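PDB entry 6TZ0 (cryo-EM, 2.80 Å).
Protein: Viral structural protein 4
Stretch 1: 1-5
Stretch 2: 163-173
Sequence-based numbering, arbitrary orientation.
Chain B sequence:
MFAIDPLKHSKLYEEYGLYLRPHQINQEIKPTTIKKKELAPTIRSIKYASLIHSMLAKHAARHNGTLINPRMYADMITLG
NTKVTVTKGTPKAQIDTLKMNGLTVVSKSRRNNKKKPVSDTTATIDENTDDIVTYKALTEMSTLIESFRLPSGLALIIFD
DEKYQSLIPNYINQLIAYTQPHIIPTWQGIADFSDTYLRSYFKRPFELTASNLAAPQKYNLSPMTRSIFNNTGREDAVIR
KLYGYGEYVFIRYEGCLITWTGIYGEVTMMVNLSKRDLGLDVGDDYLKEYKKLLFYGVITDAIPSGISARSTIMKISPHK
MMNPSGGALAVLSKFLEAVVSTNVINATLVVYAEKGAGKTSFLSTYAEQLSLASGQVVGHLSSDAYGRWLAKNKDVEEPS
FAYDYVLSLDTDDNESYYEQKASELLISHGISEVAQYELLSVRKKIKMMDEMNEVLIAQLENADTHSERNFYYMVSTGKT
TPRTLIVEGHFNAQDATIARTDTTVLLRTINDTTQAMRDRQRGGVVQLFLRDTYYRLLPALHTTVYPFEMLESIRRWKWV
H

Stretch 1 (1-5) MFAID
Stretch 2 (163-173) KYQSLIPNYIN

An irregular chain terminus can be anchored by packing small and branched apolar side chains against the turn between two helices, and the first residues of viral structural protein 4 illustrate this. Residues 1-5 form neither helix nor strand. Their partner runs from a helix that includes Y164 through L167 (phi/psi -98/3) and I168 (-72/135), both chi1 m and chi2 t, and enters another at N170, with P169 (-64/167) as its N-cap. The register is set by A3 and I168, whose CA atoms lie 5.9 Å apart; together the stretches bury 382 Å². M1 to D5, Y164, I168 and I172 are buried, while L167 is exposed.

M1 has an extended side chain, t at chi1, chi2 and chi3. Its CB points sideways, but the reach of the thioether brings CE to 4.0 Å from I172 CD1. F2 (phi/psi -83/162, chi1 m) contributes little, its CB lying 4.0 Å from Y164 OH.

At A3 the backbone turns to -69/-33 and CB points toward the partner. A methyl suits this close approach: A3 CB lies 3.8 Å from both I168 CG1 and I172 CG2, and 4.1 Å from Y164 CE2. I172 adopts m, m. The carbonyl also packs closely, A3 O being 3.5 Å from P169 CD.

I4 returns to an extended conformation (-118/129) and has the largest covered area, 93 Å². Its mt rotamer carries CD1 over one face of the Y164 ring, 3.8 Å from the centroid and 15° off the normal, a CH-pi contact. I4 CD1 also lies 3.8 Å from L167 CB. Y164, with chi1 t and chi2 86°, brings its hydroxyl to the backbone, where I4 N donates a weak hydrogen bond to Y164 OH (3.4 Å, 147°). Tyrosine thus offers both an apolar face and a polar tip.

The CA-to-CB bond of D5 (-69/120, chi1 t) points sideways. D5 makes no contact across the stretches; its OD2 is hydrogen-bonded elsewhere in the structure.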

# COMPACT_ATOMS: atom_id res chain seq x y z
N MET B 1 -22.52 -35.21 20.21
CA MET B 1 -22.58 -34.72 18.84
C MET B 1 -21.21 -34.44 18.23
O MET B 1 -20.52 -33.51 18.63
CB MET B 1 -23.43 -33.45 18.76
CG MET B 1 -23.54 -32.91 17.36
SD MET B 1 -24.64 -31.50 17.21
CE MET B 1 -24.40 -31.09 15.49
N PHE B 2 -20.83 -35.24 17.25
CA PHE B 2 -19.56 -35.10 16.57
C PHE B 2 -19.64 -34.04 15.48
O PHE B 2 -20.72 -33.66 15.03
CB PHE B 2 -19.13 -36.43 15.97
CG PHE B 2 -18.77 -37.46 16.98
CD1 PHE B 2 -17.48 -37.56 17.45
CD2 PHE B 2 -19.73 -38.31 17.48
CE1 PHE B 2 -17.16 -38.51 18.39
CE2 PHE B 2 -19.41 -39.25 18.42
CZ PHE B 2 -18.13 -39.35 18.87
N ALA B 3 -18.47 -33.55 15.06
CA ALA B 3 -18.43 -32.61 13.95
C ALA B 3 -18.81 -33.27 12.64
O ALA B 3 -19.40 -32.63 11.77
CB ALA B 3 -17.04 -31.99 13.85
N ILE B 4 -18.49 -34.55 12.49
CA ILE B 4 -18.85 -35.33 11.32
C ILE B 4 -19.75 -36.46 11.80
O ILE B 4 -19.40 -37.16 12.76
CB ILE B 4 -17.61 -35.87 10.60
CG1 ILE B 4 -16.74 -34.71 10.13
CG2 ILE B 4 -17.99 -36.73 9.42
CD1 ILE B 4 -15.35 -35.10 9.76
N ASP B 5 -20.89 -36.62 11.16
CA ASP B 5 -21.92 -37.56 11.59
C ASP B 5 -21.44 -38.99 11.40
O ASP B 5 -21.13 -39.38 10.27
CB ASP B 5 -23.18 -37.29 10.78
CG ASP B 5 -24.41 -37.93 11.37
OD1 ASP B 5 -24.32 -38.59 12.42
OD2 ASP B 5 -25.49 -37.76 10.77
N LYS B 163 -6.80 -34.43 8.67
CA LYS B 163 -7.73 -35.06 7.73
C LYS B 163 -9.16 -35.04 8.26
O LYS B 163 -10.11 -34.96 7.47
CB LYS B 163 -7.26 -36.49 7.46
CG LYS B 163 -8.09 -37.32 6.50
CD LYS B 163 -8.03 -36.80 5.09
CE LYS B 163 -8.57 -37.82 4.12
NZ LYS B 163 -10.00 -38.13 4.35
N TYR B 164 -9.33 -35.09 9.58
CA TYR B 164 -10.66 -34.94 10.16
C TYR B 164 -11.15 -33.50 10.05
O TYR B 164 -12.32 -33.25 9.75
CB TYR B 164 -10.65 -35.38 11.62
CG TYR B 164 -12.01 -35.49 12.26
CD1 TYR B 164 -12.77 -36.65 12.15
CD2 TYR B 164 -12.56 -34.43 12.97
CE1 TYR B 164 -14.01 -36.75 12.73
CE2 TYR B 164 -13.80 -34.52 13.54
CZ TYR B 164 -14.52 -35.68 13.42
OH TYR B 164 -15.75 -35.75 14.01
N GLN B 165 -10.26 -32.53 10.29
CA GLN B 165 -10.66 -31.13 10.32
C GLN B 165 -10.93 -30.58 8.93
O GLN B 165 -11.67 -29.61 8.78
CB GLN B 165 -9.59 -30.28 11.01
CG GLN B 165 -9.52 -30.45 12.50
CD GLN B 165 -8.37 -29.69 13.11
OE1 GLN B 165 -7.60 -29.05 12.41
NE2 GLN B 165 -8.24 -29.78 14.43
N SER B 166 -10.32 -31.17 7.90
CA SER B 166 -10.63 -30.76 6.54
C SER B 166 -12.02 -31.19 6.11
O SER B 166 -12.59 -30.58 5.20
CB SER B 166 -9.60 -31.32 5.57
OG SER B 166 -9.71 -32.72 5.49
N LEU B 167 -12.58 -32.22 6.74
CA LEU B 167 -13.86 -32.78 6.35
C LEU B 167 -15.01 -32.27 7.20
O LEU B 167 -16.14 -32.72 7.01
CB LEU B 167 -13.79 -34.30 6.43
CG LEU B 167 -12.82 -34.90 5.42
CD1 LEU B 167 -12.64 -36.38 5.67
CD2 LEU B 167 -13.31 -34.65 4.02
N ILE B 168 -14.75 -31.36 8.13
CA ILE B 168 -15.84 -30.79 8.93
C ILE B 168 -16.67 -29.86 8.05
O ILE B 168 -16.09 -29.09 7.26
CB ILE B 168 -15.27 -30.06 10.15
CG1 ILE B 168 -14.59 -31.05 11.10
CG2 ILE B 168 -16.34 -29.31 10.91
CD1 ILE B 168 -13.83 -30.40 12.23
N PRO B 169 -18.00 -29.93 8.10
CA PRO B 169 -18.84 -29.02 7.31
C PRO B 169 -18.68 -27.57 7.75
O PRO B 169 -18.12 -27.26 8.80
CB PRO B 169 -20.25 -29.53 7.59
CG PRO B 169 -20.07 -30.93 7.96
CD PRO B 169 -18.79 -31.01 8.70
N ASN B 170 -19.20 -26.68 6.91
CA ASN B 170 -19.01 -25.25 7.14
C ASN B 170 -19.83 -24.76 8.32
O ASN B 170 -19.34 -23.94 9.11
CB ASN B 170 -19.37 -24.46 5.88
CG ASN B 170 -18.35 -24.62 4.79
OD1 ASN B 170 -17.15 -24.61 5.04
ND2 ASN B 170 -18.81 -24.74 3.56
N TYR B 171 -21.07 -25.24 8.47
CA TYR B 171 -21.92 -24.78 9.56
C TYR B 171 -21.41 -25.24 10.92
O TYR B 171 -21.56 -24.51 11.91
CB TYR B 171 -23.37 -25.21 9.31
CG TYR B 171 -23.58 -26.69 9.02
CD1 TYR B 171 -23.74 -27.60 10.05
CD2 TYR B 171 -23.62 -27.15 7.72
CE1 TYR B 171 -23.92 -28.94 9.79
CE2 TYR B 171 -23.81 -28.49 7.45
CZ TYR B 171 -23.96 -29.38 8.49
OH TYR B 171 -24.14 -30.71 8.22
N ILE B 172 -20.77 -26.40 10.98
CA ILE B 172 -20.14 -26.83 12.23
C ILE B 172 -18.96 -25.92 12.57
O ILE B 172 -18.76 -25.56 13.74
CB ILE B 172 -19.74 -28.31 12.15
CG1 ILE B 172 -20.98 -29.17 11.91
CG2 ILE B 172 -19.06 -28.78 13.42
CD1 ILE B 172 -22.00 -29.07 13.02
N ASN B 173 -18.18 -25.52 11.56
CA ASN B 173 -17.12 -24.54 11.77
C ASN B 173 -17.65 -23.20 12.22
O ASN B 173 -16.98 -22.49 12.98
CB ASN B 173 -16.31 -24.35 10.49
CG ASN B 173 -15.43 -25.52 10.17
OD1 ASN B 173 -14.81 -26.10 11.06
ND2 ASN B 173 -15.35 -25.87 8.90